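PDB 3DDD: putative Acetyltransferase from Pyrococcus horikoshii, which binds coenzyme A and, as a member of the GNAT family, probably transfers an acyl group from its thioester to a substrate not yet identified. Local coordinates for residues 23-28 with 65-70; 28-33 with 53-58; 141-146 with 242-247; 168-173 with 200-205; 261-266 with 283-288. All coordinates share one frame; numbering follows the deposited sequence. Where two conformers were deposited one is given.

Contact 1: 23-28 with 65-70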
# COMPACT_ATOMS: atom_id res chain seq x y z
N ARG A 23 -21.66 1.43 1.59
CA ARG A 23 -21.77 1.85 0.22
C ARG A 23 -20.42 2.22 -0.39
O ARG A 23 -19.43 2.35 0.33
CB ARG A 23 -22.73 3.01 0.12
CG ARG A 23 -22.34 4.22 0.93
CD ARG A 23 -23.04 5.44 0.33
NE ARG A 23 -22.75 6.71 0.96
CZ ARG A 23 -21.60 7.37 0.88
NH1 ARG A 23 -20.57 6.87 0.22
NH2 ARG A 23 -21.47 8.53 1.49
N TYR A 24 -20.41 2.39 -1.70
CA TYR A 24 -19.25 2.83 -2.44
C TYR A 24 -18.97 4.27 -2.06
O TYR A 24 -19.88 5.06 -2.06
CB TYR A 24 -19.50 2.74 -3.94
CG TYR A 24 -19.46 1.34 -4.50
CD1 TYR A 24 -18.25 0.73 -4.75
CD2 TYR A 24 -20.63 0.64 -4.80
CE1 TYR A 24 -18.18 -0.54 -5.26
CE2 TYR A 24 -20.55 -0.68 -5.28
CZ TYR A 24 -19.32 -1.24 -5.53
OH TYR A 24 -19.17 -2.52 -6.06
N ALA A 25 -17.72 4.57 -1.74
CA ALA A 25 -17.25 5.93 -1.50
C ALA A 25 -17.12 6.65 -2.83
O ALA A 25 -16.94 6.01 -3.84
CB ALA A 25 -15.86 5.89 -0.81
N THR A 26 -17.23 7.98 -2.80
CA THR A 26 -16.87 8.86 -3.91
C THR A 26 -15.88 9.88 -3.34
O THR A 26 -15.61 9.86 -2.13
CB THR A 26 -18.09 9.57 -4.53
OG1 THR A 26 -18.52 10.66 -3.69
CG2 THR A 26 -19.25 8.57 -4.73
N PRO A 27 -15.30 10.77 -4.20
CA PRO A 27 -14.41 11.79 -3.64
C PRO A 27 -15.09 12.78 -2.68
O PRO A 27 -14.39 13.46 -1.92
CB PRO A 27 -13.85 12.49 -4.90
CG PRO A 27 -14.03 11.46 -5.99
CD PRO A 27 -15.36 10.86 -5.66
N ASP A 28 -16.42 12.88 -2.68
CA ASP A 28 -17.07 13.70 -1.65
C ASP A 28 -16.91 13.12 -0.26
O ASP A 28 -17.15 13.84 0.70
CB ASP A 28 -18.56 13.91 -1.90
CG ASP A 28 -18.85 14.44 -3.31
OD1 ASP A 28 -17.98 15.14 -3.89
OD2 ASP A 28 -19.96 14.14 -3.81
N CYS A 65 -13.48 1.78 -2.86
CA CYS A 65 -13.61 2.05 -1.44
C CYS A 65 -15.05 1.85 -0.95
O CYS A 65 -15.99 2.46 -1.44
CB CYS A 65 -13.08 3.44 -1.13
SG CYS A 65 -13.25 3.86 0.63
N LEU A 66 -15.19 0.95 0.02
CA LEU A 66 -16.46 0.73 0.74
C LEU A 66 -16.44 1.47 2.08
O LEU A 66 -15.44 1.43 2.78
CB LEU A 66 -16.73 -0.77 0.96
CG LEU A 66 -16.98 -1.56 -0.34
CD1 LEU A 66 -17.42 -2.91 0.05
CD2 LEU A 66 -17.99 -0.85 -1.26
N LEU A 67 -17.54 2.18 2.38
CA LEU A 67 -17.68 2.97 3.62
C LEU A 67 -18.88 2.48 4.39
O LEU A 67 -19.92 2.25 3.77
CB LEU A 67 -17.91 4.44 3.31
CG LEU A 67 -16.78 5.32 2.79
CD1 LEU A 67 -17.32 6.70 2.76
CD2 LEU A 67 -15.53 5.25 3.64
N ALA A 68 -18.74 2.32 5.72
CA ALA A 68 -19.82 1.85 6.61
C ALA A 68 -20.29 3.01 7.49
O ALA A 68 -19.50 3.72 8.09
CB ALA A 68 -19.34 0.70 7.48
N PHE A 69 -21.59 3.21 7.51
CA PHE A 69 -22.19 4.34 8.17
C PHE A 69 -23.21 3.80 9.16
O PHE A 69 -23.98 2.89 8.84
CB PHE A 69 -22.94 5.21 7.13
CG PHE A 69 -22.04 6.04 6.27
CD1 PHE A 69 -21.69 7.33 6.65
CD2 PHE A 69 -21.59 5.56 5.05
CE1 PHE A 69 -20.87 8.11 5.84
CE2 PHE A 69 -20.77 6.34 4.25
CZ PHE A 69 -20.42 7.61 4.64
N LEU A 70 -23.21 4.34 10.37
CA LEU A 70 -24.31 4.12 11.30
C LEU A 70 -25.02 5.45 11.44
O LEU A 70 -24.55 6.32 12.17
CB LEU A 70 -23.81 3.62 12.65
CG LEU A 70 -24.93 3.27 13.63
CD1 LEU A 70 -25.87 2.13 13.13
CD2 LEU A 70 -24.32 2.93 15.00
O HOH W 1 -15.00 3.78 -4.26

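Contact 2: 28-33 with 53-58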
# COMPACT_ATOMS: atom_id res chain seq x y z
N ASP A 28 -16.42 12.88 -2.68
CA ASP A 28 -17.07 13.70 -1.65
C ASP A 28 -16.91 13.12 -0.26
O ASP A 28 -17.15 13.84 0.70
CB ASP A 28 -18.56 13.91 -1.90
CG ASP A 28 -18.85 14.44 -3.31
OD1 ASP A 28 -17.98 15.14 -3.89
OD2 ASP A 28 -19.96 14.14 -3.81
N ASP A 29 -16.53 11.84 -0.14
CA ASP A 29 -16.36 11.20 1.15
C ASP A 29 -14.93 11.28 1.74
O ASP A 29 -14.64 10.63 2.75
CB ASP A 29 -16.75 9.73 1.05
CG ASP A 29 -18.20 9.55 0.70
OD1 ASP A 29 -19.07 10.00 1.45
OD2 ASP A 29 -18.47 8.95 -0.33
N ILE A 30 -14.05 12.08 1.12
CA ILE A 30 -12.62 12.08 1.49
C ILE A 30 -12.40 12.49 2.94
O ILE A 30 -11.62 11.87 3.65
CB ILE A 30 -11.76 12.97 0.52
CG1 ILE A 30 -11.58 12.27 -0.82
CG2 ILE A 30 -10.34 13.23 1.06
CD1 ILE A 30 -10.47 11.24 -0.81
N GLU A 31 -13.11 13.52 3.39
CA GLU A 31 -12.92 13.99 4.75
C GLU A 31 -13.31 12.89 5.76
O GLU A 31 -12.57 12.62 6.71
CB GLU A 31 -13.67 15.30 5.01
CG GLU A 31 -13.08 16.57 4.26
CD GLU A 31 -11.56 16.83 4.49
OE1 GLU A 31 -10.98 16.37 5.51
OE2 GLU A 31 -10.92 17.49 3.63
N ASP A 32 -14.44 12.23 5.52
CA ASP A 32 -14.84 11.12 6.38
C ASP A 32 -13.84 9.97 6.37
O ASP A 32 -13.55 9.39 7.41
CB ASP A 32 -16.25 10.62 6.00
CG ASP A 32 -17.33 11.63 6.31
OD1 ASP A 32 -17.02 12.64 6.99
OD2 ASP A 32 -18.49 11.40 5.91
N MSE A 33 -13.32 9.63 5.20
CA MSE A 33 -12.37 8.53 5.13
C MSE A 33 -11.17 8.90 5.98
O MSE A 33 -10.66 8.07 6.76
CB MSE A 33 -11.94 8.28 3.67
CG MSE A 33 -13.06 7.78 2.79
SE MSE A 33 -12.77 7.96 0.89
CE MSE A 33 -11.14 6.95 0.68
N SER A 53 -3.13 11.28 0.19
CA SER A 53 -2.93 9.85 -0.07
C SER A 53 -4.22 9.21 -0.58
O SER A 53 -4.19 8.41 -1.49
CB SER A 53 -2.45 9.16 1.20
OG SER A 53 -2.04 7.84 0.94
N PHE A 54 -5.35 9.58 0.00
CA PHE A 54 -6.64 8.99 -0.32
C PHE A 54 -7.21 9.51 -1.64
O PHE A 54 -7.90 8.77 -2.33
CB PHE A 54 -7.65 9.27 0.79
CG PHE A 54 -7.47 8.45 2.04
CD1 PHE A 54 -6.49 7.45 2.13
CD2 PHE A 54 -8.31 8.66 3.12
CE1 PHE A 54 -6.36 6.69 3.28
CE2 PHE A 54 -8.18 7.90 4.26
CZ PHE A 54 -7.24 6.90 4.35
N GLU A 55 -6.94 10.76 -1.98
CA GLU A 55 -7.24 11.24 -3.31
C GLU A 55 -6.53 10.36 -4.38
O GLU A 55 -7.10 10.06 -5.44
CB GLU A 55 -6.85 12.71 -3.44
CG GLU A 55 -7.71 13.61 -2.57
CD GLU A 55 -7.32 15.09 -2.54
OE1 GLU A 55 -6.27 15.51 -3.06
OE2 GLU A 55 -8.11 15.87 -1.96
N ILE A 56 -5.30 9.97 -4.11
CA ILE A 56 -4.54 9.11 -5.03
C ILE A 56 -5.19 7.73 -5.10
O ILE A 56 -5.39 7.19 -6.18
CB ILE A 56 -3.07 9.00 -4.58
CG1 ILE A 56 -2.36 10.35 -4.81
CG2 ILE A 56 -2.35 7.87 -5.30
CD1 ILE A 56 -1.00 10.45 -4.11
N SER A 57 -5.56 7.18 -3.96
CA SER A 57 -6.21 5.86 -3.89
C SER A 57 -7.47 5.80 -4.73
O SER A 57 -7.64 4.87 -5.51
CB SER A 57 -6.50 5.50 -2.43
OG SER A 57 -5.28 5.42 -1.70
N LEU A 58 -8.35 6.78 -4.60
CA LEU A 58 -9.56 6.84 -5.41
C LEU A 58 -9.29 7.08 -6.91
O LEU A 58 -10.11 6.71 -7.73
CB LEU A 58 -10.57 7.87 -4.87
CG LEU A 58 -11.23 7.58 -3.53
CD1 LEU A 58 -12.22 8.68 -3.13
CD2 LEU A 58 -11.88 6.20 -3.52

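Contact 3: 141-146 with 242-247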
# COMPACT_ATOMS: atom_id res chain seq x y z
N ASP A 141 -0.10 -16.95 5.34
CA ASP A 141 1.11 -16.13 5.44
C ASP A 141 2.01 -16.26 4.21
O ASP A 141 2.22 -17.37 3.69
CB ASP A 141 1.95 -16.49 6.67
CG ASP A 141 1.25 -16.21 7.98
OD1 ASP A 141 0.16 -15.65 7.99
OD2 ASP A 141 1.82 -16.56 9.02
N GLU A 142 2.54 -15.13 3.75
CA GLU A 142 3.61 -15.15 2.77
C GLU A 142 4.94 -14.85 3.46
O GLU A 142 5.67 -15.76 3.80
CB GLU A 142 3.30 -14.17 1.62
CG GLU A 142 2.14 -14.68 0.77
CD GLU A 142 2.03 -14.01 -0.58
OE1 GLU A 142 2.31 -12.80 -0.68
OE2 GLU A 142 1.67 -14.71 -1.55
N TYR A 143 5.22 -13.58 3.72
CA TYR A 143 6.44 -13.15 4.40
C TYR A 143 6.15 -11.77 4.98
O TYR A 143 5.19 -11.13 4.58
CB TYR A 143 7.64 -13.09 3.42
CG TYR A 143 7.30 -12.41 2.11
CD1 TYR A 143 7.20 -11.05 2.04
CD2 TYR A 143 7.04 -13.15 0.94
CE1 TYR A 143 6.86 -10.41 0.86
CE2 TYR A 143 6.70 -12.50 -0.26
CZ TYR A 143 6.61 -11.12 -0.28
OH TYR A 143 6.28 -10.40 -1.43
N ARG A 144 7.00 -11.32 5.91
CA ARG A 144 6.84 -10.00 6.55
C ARG A 144 7.31 -8.86 5.67
O ARG A 144 8.22 -9.01 4.85
CB ARG A 144 7.58 -9.94 7.89
CG ARG A 144 6.85 -10.62 9.03
CD ARG A 144 7.76 -10.91 10.21
NE ARG A 144 7.92 -9.76 11.10
CZ ARG A 144 9.06 -9.11 11.38
NH1 ARG A 144 10.22 -9.47 10.84
NH2 ARG A 144 9.03 -8.09 12.22
N THR A 145 6.68 -7.71 5.85
CA THR A 145 7.03 -6.51 5.11
C THR A 145 7.27 -5.49 6.21
O THR A 145 6.34 -5.10 6.90
CB THR A 145 5.87 -6.06 4.15
OG1 THR A 145 4.59 -6.39 4.72
CG2 THR A 145 5.97 -6.72 2.78
N VAL A 146 8.53 -5.06 6.34
CA VAL A 146 9.02 -4.31 7.52
C VAL A 146 9.34 -2.85 7.18
O VAL A 146 10.14 -2.56 6.29
CB VAL A 146 10.23 -5.00 8.14
CG1 VAL A 146 10.68 -4.29 9.40
CG2 VAL A 146 9.87 -6.45 8.47
N PRO A 242 10.54 -6.18 1.97
CA PRO A 242 10.08 -7.55 2.14
C PRO A 242 11.20 -8.32 2.82
O PRO A 242 12.32 -8.30 2.34
CB PRO A 242 9.85 -8.04 0.71
CG PRO A 242 10.13 -6.90 -0.18
CD PRO A 242 10.94 -5.91 0.58
N GLU A 243 10.89 -8.99 3.92
CA GLU A 243 11.92 -9.59 4.78
C GLU A 243 12.66 -10.75 4.07
O GLU A 243 13.74 -11.16 4.51
CB GLU A 243 11.28 -10.04 6.11
CG GLU A 243 12.23 -10.47 7.23
CD GLU A 243 11.53 -10.67 8.59
OE1 GLU A 243 10.29 -10.61 8.65
OE2 GLU A 243 12.23 -10.90 9.59
N VAL A 244 12.09 -11.26 2.97
CA VAL A 244 12.70 -12.32 2.16
C VAL A 244 13.74 -11.82 1.16
O VAL A 244 14.38 -12.63 0.51
CB VAL A 244 11.66 -13.12 1.36
CG1 VAL A 244 10.84 -14.01 2.29
CG2 VAL A 244 10.80 -12.20 0.52
N ASN A 245 13.88 -10.50 1.00
CA ASN A 245 14.94 -9.94 0.18
C ASN A 245 16.08 -9.79 1.15
O ASN A 245 16.09 -8.86 1.96
CB ASN A 245 14.54 -8.60 -0.43
CG ASN A 245 15.58 -8.05 -1.37
OD1 ASN A 245 16.76 -8.33 -1.23
ND2 ASN A 245 15.16 -7.24 -2.35
N LYS A 246 17.02 -10.74 1.09
CA LYS A 246 18.16 -10.78 2.00
C LYS A 246 19.08 -9.58 1.81
O LYS A 246 19.64 -9.06 2.78
CB LYS A 246 18.92 -12.10 1.80
N ASP A 247 19.20 -9.08 0.58
CA ASP A 247 20.05 -7.92 0.32
C ASP A 247 19.47 -6.60 0.78
O ASP A 247 20.21 -5.66 1.01
CB ASP A 247 20.40 -7.80 -1.16
CG ASP A 247 21.34 -8.90 -1.64
OD1 ASP A 247 22.11 -9.48 -0.85
OD2 ASP A 247 21.29 -9.18 -2.85

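Contact 4: 168-173 with 200-205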
# COMPACT_ATOMS: atom_id res chain seq x y z
N PRO A 168 9.85 5.24 -18.36
CA PRO A 168 10.30 4.47 -19.53
C PRO A 168 9.87 3.02 -19.53
O PRO A 168 9.57 2.44 -18.48
CB PRO A 168 11.83 4.54 -19.45
CG PRO A 168 12.16 4.87 -18.04
CD PRO A 168 10.93 5.48 -17.39
N ASN A 169 9.91 2.41 -20.71
CA ASN A 169 9.47 1.04 -20.87
C ASN A 169 10.30 0.07 -20.05
O ASN A 169 9.75 -0.91 -19.56
CB ASN A 169 9.44 0.61 -22.35
CG ASN A 169 8.25 1.19 -23.12
OD1 ASN A 169 7.16 1.37 -22.57
ND2 ASN A 169 8.46 1.48 -24.40
N TRP A 170 11.60 0.31 -19.90
CA TRP A 170 12.45 -0.61 -19.13
C TRP A 170 12.08 -0.59 -17.65
O TRP A 170 12.32 -1.57 -16.95
CB TRP A 170 13.96 -0.33 -19.32
CG TRP A 170 14.44 0.97 -18.76
CD1 TRP A 170 14.60 2.15 -19.45
CD2 TRP A 170 14.83 1.24 -17.41
NE1 TRP A 170 15.05 3.13 -18.61
CE2 TRP A 170 15.20 2.61 -17.35
CE3 TRP A 170 14.90 0.46 -16.24
CZ2 TRP A 170 15.65 3.21 -16.18
CZ3 TRP A 170 15.34 1.06 -15.06
CH2 TRP A 170 15.71 2.43 -15.04
N VAL A 171 11.52 0.52 -17.17
CA VAL A 171 11.04 0.61 -15.78
C VAL A 171 9.77 -0.21 -15.65
O VAL A 171 9.60 -0.97 -14.70
CB VAL A 171 10.81 2.10 -15.30
CG1 VAL A 171 9.90 2.17 -14.06
CG2 VAL A 171 12.16 2.81 -15.06
N LYS A 172 8.88 -0.07 -16.63
CA LYS A 172 7.66 -0.87 -16.67
C LYS A 172 7.99 -2.36 -16.66
O LYS A 172 7.35 -3.13 -15.96
CB LYS A 172 6.81 -0.52 -17.89
CG LYS A 172 6.37 0.94 -17.96
CD LYS A 172 5.54 1.29 -19.21
CE LYS A 172 4.98 2.70 -19.04
NZ LYS A 172 4.62 3.33 -20.33
N GLU A 173 9.01 -2.75 -17.42
CA GLU A 173 9.43 -4.16 -17.50
C GLU A 173 10.06 -4.69 -16.22
O GLU A 173 9.73 -5.77 -15.76
CB GLU A 173 10.39 -4.36 -18.68
CG GLU A 173 9.65 -4.49 -20.03
CD GLU A 173 10.46 -4.01 -21.22
OE1 GLU A 173 11.70 -4.20 -21.24
OE2 GLU A 173 9.83 -3.45 -22.17
N ALA A 200 18.63 4.47 -12.21
CA ALA A 200 20.07 4.25 -12.26
C ALA A 200 20.31 3.36 -13.44
O ALA A 200 19.70 2.31 -13.54
CB ALA A 200 20.55 3.56 -11.03
N GLU A 201 21.21 3.78 -14.33
CA GLU A 201 21.62 2.95 -15.45
C GLU A 201 20.28 2.58 -16.13
O GLU A 201 19.36 3.45 -16.20
CB GLU A 201 22.49 1.79 -14.90
CG GLU A 201 23.84 2.36 -14.35
CD GLU A 201 24.51 1.62 -13.17
OE1 GLU A 201 24.59 0.37 -13.19
OE2 GLU A 201 24.98 2.32 -12.21
N ASN A 202 20.14 1.35 -16.61
CA ASN A 202 18.79 0.83 -16.88
C ASN A 202 18.51 -0.40 -16.04
O ASN A 202 17.90 -1.36 -16.51
CB ASN A 202 18.60 0.52 -18.37
CG ASN A 202 18.47 1.78 -19.23
OD1 ASN A 202 18.83 2.89 -18.81
ND2 ASN A 202 17.94 1.60 -20.45
N GLU A 203 18.96 -0.36 -14.79
CA GLU A 203 19.00 -1.53 -13.91
C GLU A 203 18.23 -1.33 -12.62
O GLU A 203 18.19 -2.23 -11.78
CB GLU A 203 20.45 -1.86 -13.53
CG GLU A 203 21.39 -2.30 -14.66
CD GLU A 203 22.83 -2.51 -14.14
OE1 GLU A 203 22.99 -2.90 -12.96
OE2 GLU A 203 23.78 -2.27 -14.92
N GLY A 204 17.65 -0.16 -12.41
CA GLY A 204 16.87 0.04 -11.21
C GLY A 204 16.16 1.36 -11.15
O GLY A 204 16.51 2.27 -11.88
N PHE A 205 15.15 1.42 -10.30
CA PHE A 205 14.40 2.65 -10.07
C PHE A 205 13.86 2.70 -8.64
O PHE A 205 13.65 1.66 -8.00
CB PHE A 205 13.25 2.84 -11.08
CG PHE A 205 12.01 2.05 -10.76
CD1 PHE A 205 11.01 2.59 -9.97
CD2 PHE A 205 11.84 0.76 -11.27
CE1 PHE A 205 9.89 1.88 -9.66
CE2 PHE A 205 10.71 0.03 -10.96
CZ PHE A 205 9.74 0.57 -10.15

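Contact 5: 261-266 with 283-288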
# COMPACT_ATOMS: atom_id res chain seq x y z
N THR A 261 7.56 -0.58 12.10
CA THR A 261 6.51 -1.58 12.27
C THR A 261 6.68 -2.69 11.25
O THR A 261 7.45 -2.55 10.32
CB THR A 261 5.10 -0.95 12.14
OG1 THR A 261 4.14 -1.87 12.67
CG2 THR A 261 4.77 -0.58 10.70
N SER A 262 6.04 -3.83 11.46
CA SER A 262 5.96 -4.83 10.41
C SER A 262 4.54 -5.38 10.22
O SER A 262 3.71 -5.35 11.10
CB SER A 262 6.93 -5.96 10.65
OG SER A 262 6.44 -6.84 11.60
N CYS A 263 4.29 -5.85 9.00
CA CYS A 263 3.09 -6.56 8.65
C CYS A 263 3.45 -7.92 8.13
O CYS A 263 4.60 -8.19 7.79
CB CYS A 263 2.33 -5.85 7.55
SG CYS A 263 1.66 -4.28 8.10
N MSE A 264 2.44 -8.76 8.06
CA MSE A 264 2.59 -10.03 7.44
C MSE A 264 1.82 -9.89 6.14
O MSE A 264 0.65 -9.51 6.13
CB MSE A 264 2.05 -11.12 8.36
CG MSE A 264 2.02 -12.50 7.75
SE MSE A 264 3.76 -13.21 7.32
CE MSE A 264 4.32 -13.78 9.13
N ARG A 265 2.51 -10.14 5.04
CA ARG A 265 1.86 -10.19 3.76
C ARG A 265 1.12 -11.51 3.75
O ARG A 265 1.60 -12.48 4.29
CB ARG A 265 2.88 -10.07 2.64
CG ARG A 265 2.34 -10.10 1.24
CD ARG A 265 3.38 -9.48 0.28
NE ARG A 265 3.36 -8.02 0.40
CZ ARG A 265 3.80 -7.15 -0.50
NH1 ARG A 265 4.36 -7.58 -1.63
NH2 ARG A 265 3.65 -5.84 -0.27
N MSE A 266 -0.08 -11.52 3.19
CA MSE A 266 -0.94 -12.71 3.18
C MSE A 266 -1.64 -12.84 1.83
O MSE A 266 -1.76 -11.87 1.09
CB MSE A 266 -1.98 -12.59 4.28
CG MSE A 266 -1.43 -12.41 5.68
SE MSE A 266 -2.81 -12.34 7.00
CE MSE A 266 -2.98 -14.23 7.37
N LEU A 283 5.66 -0.57 -2.67
CA LEU A 283 5.02 0.72 -2.93
C LEU A 283 4.36 1.26 -1.66
O LEU A 283 4.67 2.34 -1.23
CB LEU A 283 4.03 0.60 -4.10
CG LEU A 283 3.61 1.97 -4.71
CD1 LEU A 283 3.24 1.86 -6.20
CD2 LEU A 283 2.45 2.55 -3.94
N ALA A 284 3.44 0.49 -1.08
CA ALA A 284 2.69 0.90 0.13
C ALA A 284 2.05 -0.33 0.67
O ALA A 284 1.75 -1.22 -0.09
CB ALA A 284 1.61 1.94 -0.19
N TYR A 285 1.84 -0.42 1.98
CA TYR A 285 1.09 -1.56 2.54
C TYR A 285 -0.34 -1.67 1.91
O TYR A 285 -0.85 -2.77 1.68
CB TYR A 285 0.96 -1.42 4.04
CG TYR A 285 2.17 -1.73 4.91
CD1 TYR A 285 2.96 -2.85 4.69
CD2 TYR A 285 2.49 -0.90 5.98
CE1 TYR A 285 4.03 -3.16 5.54
CE2 TYR A 285 3.58 -1.19 6.84
CZ TYR A 285 4.35 -2.32 6.61
OH TYR A 285 5.40 -2.61 7.45
N ALA A 286 -0.94 -0.54 1.56
CA ALA A 286 -2.26 -0.51 0.93
C ALA A 286 -2.33 -1.11 -0.48
O ALA A 286 -3.39 -1.66 -0.90
CB ALA A 286 -2.76 0.88 0.90
N LYS A 287 -1.20 -1.02 -1.19
CA LYS A 287 -1.17 -1.26 -2.63
C LYS A 287 -0.26 -2.41 -3.07
O LYS A 287 -0.46 -3.00 -4.12
CB LYS A 287 -0.85 0.07 -3.29
CG LYS A 287 -2.14 0.88 -3.38
CD LYS A 287 -1.98 2.23 -3.88
CE LYS A 287 -3.23 3.04 -3.61
NZ LYS A 287 -3.36 3.49 -2.16
N GLY A 288 0.72 -2.75 -2.25
CA GLY A 288 1.51 -3.95 -2.44
C GLY A 288 2.96 -3.67 -2.78
O GLY A 288 3.25 -2.52 -3.09
OXT GLY A 288 3.84 -4.59 -2.80

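Contact 1: 23-28 with 65-70
Arg23 and Leu67 face each other as a hydrogen-bonded antiparallel pair, joined by Arg23 N to Leu67 O at 2.9 Å and by Leu67 N to Arg23 O at 2.8 Å. Two residues on, Ala25 N gives a nearly straight bond to Cys65 O (2.7 Å, 176°), just past the end of the short strand 21-24. Between these bonds lies the non-hydrogen-bonded pair Tyr24 and Leu66, whose side chains run alongside each other, with Leu66 CD2 over one face of the phenol ring, 4.1 Å from its centroid. On the face of the sheet that carries Arg23 and Leu67, Ala25 CB touches Cys65 SG at 3.6 Å. This pairing sets the first strand of the GNAT fold at the edge beside strand 65-70, which strand 73-82 borders in turn. CG of Arg23 stands between its backbone N and carbonyl carbon (chi1 59°), and the extended chain beyond carries the guanidinium to Phe69, whose CE2 lies over one of its faces, NH2 being 3.4 Å from Phe69 CZ. The planes are 36° apart. NH1 bonds to Tyr24 O at 3.0 Å, while NH2 forms a salt bridge with Asp29, which also receives Thr26 N. Met33 of helix 30-41 covers Ala25, Cys65 and Leu67.

Contact 2: 28-33 with 53-58
Ile30 sends its CD1 methyl against the backbone of the facing helix, 3.7 Å from Glu55 N and 3.8 Å from Phe54 CB. With CG1 beside the backbone N (chi1 -74°) and the chain turned again at chi2 (-82°), the methyl is brought against Phe54, Glu55 and Leu58, whose CD1 lies 3.9 Å from Ile30 CD1. Selenomethionine Met33 also packs on Phe54: its CB is 3.7 Å from Phe54 CD2, and its backbone O lies at the ring edge, near the plane, 3.5 Å from Phe54 CE2. The selenium and Leu58 CD1 meet tip to tip at 4.1 Å. The buried side chains that meet here are apolar, and no hydrogen bond joins the two segments. Toward solvent the contact thins out to the CG of Glu55 beside Ile30 CD1, at 4.0 Å. The carboxylate of Glu55 turns to Lys51 and Arg193, and that of Glu31 to Arg47, so these charges pair with residues beyond the two segments. The first turn of helix 30-41 is thereby fixed against helix 47-60, and both rest on the sheet: Met33 reaches Cys65, Leu67 and Met77, Leu58 reaches Cys65, and Phe54 reaches Met77 and Leu91.

Contact 3: 141-146 with 242-247
The Tyr143 ring carries Val244 on one face: CG2 sits over its centre, 3.9 Å from the centroid and 13° off the normal, a CH-pi contact in which the two side chains cross at about a right angle. Val244 CG1 reaches back to Tyr143 CB at 3.5 Å. Pro242 lies alongside the tyrosine, pointing the same way, and its CB approaches CE1 obliquely at 3.8 Å. A first torsion that sets CG between the backbone N and the carbonyl carbon (chi1 45°) brings the ring to Val244, and a hydrogen bond from the phenol oxygen to Glu274 helps to fix it.

The second flat group, the Arg144 guanidinium, has in the modelled conformer Val146 CG2 over one face, offset toward the rim, and the carboxylate of Glu243 at its edge. NH1 and Glu243 OE1 form a salt bridge, but both side chains were deposited in two conformers and the modelled separation is implausibly short, so its exact geometry is doubtful.

The backbones meet more firmly. Glu243 N donates to Arg144 O at 2.8 Å and 169°, and Pro242 CA makes a CA-H...O contact to the same oxygen at 3.6 Å. Beyond this point the chain leaves the strand through a type I turn, closed by Asn245 N to Pro242 O at 3.0 Å, and Asn245 takes the N-cap position of helix 246-252. Thr145 and Pro242 are an antiparallel non-hydrogen-bonded pair, the junction at which strand 140-149, bordered on its other side by strand 258-267, meets the end of strand 238-242 and so connects the two GNAT-like halves of the chain.

Contact 4: 168-173 with 200-205
With CG tucked over its own backbone (chi1 67°) and the ring turned nearly perpendicular at chi2, Trp170 stands its indole out from the first turn of helix 169-179 against the hairpin turn 200-205. Phe205 adopts the same kind of first torsion, which brings one face of its ring to Val171 CG1. The indole is covered by Asn202, whose CA lies over the six-membered ring, 3.7 Å from the centroid and only 3° off the normal. The Asn202 amide stacks almost parallel on the same indole, the planes 10° apart. At the indole edge, near its plane, Gly204 O is 3.3 Å from Trp170 CH2, and over the opposite face sits Val171 CG2 of the tryptophan's own helix. Val171 CG1 makes a second CH-pi contact, 3.8 Å from the Phe205 centroid. The turn contains a classic beta bulge, in which Glu203 and Gly204 both face Ala200, with Glu203 N bonded to Ala200 O at 3.0 Å. No hydrogen bond crosses between helix and turn, which implies that they are held by dispersion and by CH groups meeting pi faces, with a carbonyl oxygen set against the weakly positive aromatic rim.

Contact 5: 261-266 with 283-288
Gly288 OXT, one oxygen of the C-terminal carboxylate, is gripped by Arg265 and by the hydroxyl of Tyr279. The main arginine bond comes from NH2 at 2.8 Å, with the oxygen at the guanidinium edge but 19° out of its plane; NH1 adds a weak second bond to OXT at 3.3 Å. Arg265 starts with CG anti to its backbone N and then bends at chi3 (-77°), which swings the guanidinium from the strand to the chain end. NH2 is also salt-bridged to Asp125, so this buried arginine serves two carboxylates.

Strand 258-267, to which Arg265 belongs, lies between strands 121-126 and 140-149, pairing antiparallel with both. This is the position that the last strand, beta7, usually fills in a GNAT fold, yet here it appears to be supplied from late in the chain, and the C-terminal tail 283-288 packs across it.

Two residues before Arg265, Cys263 places SG over the centre of the Tyr285 ring, 3.6 Å from the centroid and 11° off the normal, a sulfur-aromatic contact. Its CB is 3.8 Å from Tyr285 CE1. Thr261 meets the same ring at its edge, CG2 lying 4.1 Å from Tyr285 CE2, and the phenol oxygen is hydrogen-bonded to Thr145 O on the adjoining strand. The tail itself is folded back into a turn: Ala284 O accepts from Gly288 N at 2.8 Å and also from Lys287 N. Bound coenzyme A lies about 6 Å from the Cys263 side chain, and Lys287 reaches Ser57 and the Phe81 ring, the latter by a cation-pi contact.

From the N terminus, contact 1 closes a loop by returning strand 65-70 to strand 21-24, and contact 2 nests inside it, pairing the two helices of that excursion; they share Asp28 and are joined by the Arg23-Asp29 salt bridge. Contact 3 closes a much longer loop, from strand 140-149 to the end of strand 238-242, and encloses contact 4, where helix 169-179 packs on a hairpin about 23 Å away between centres. Contact 5 follows in series and ties the C-terminal tail to strand 258-267. It touches contact 3 through Thr145 and Tyr285, and contact 2 through Ser57 and Lys287, so the tail bridges the halves.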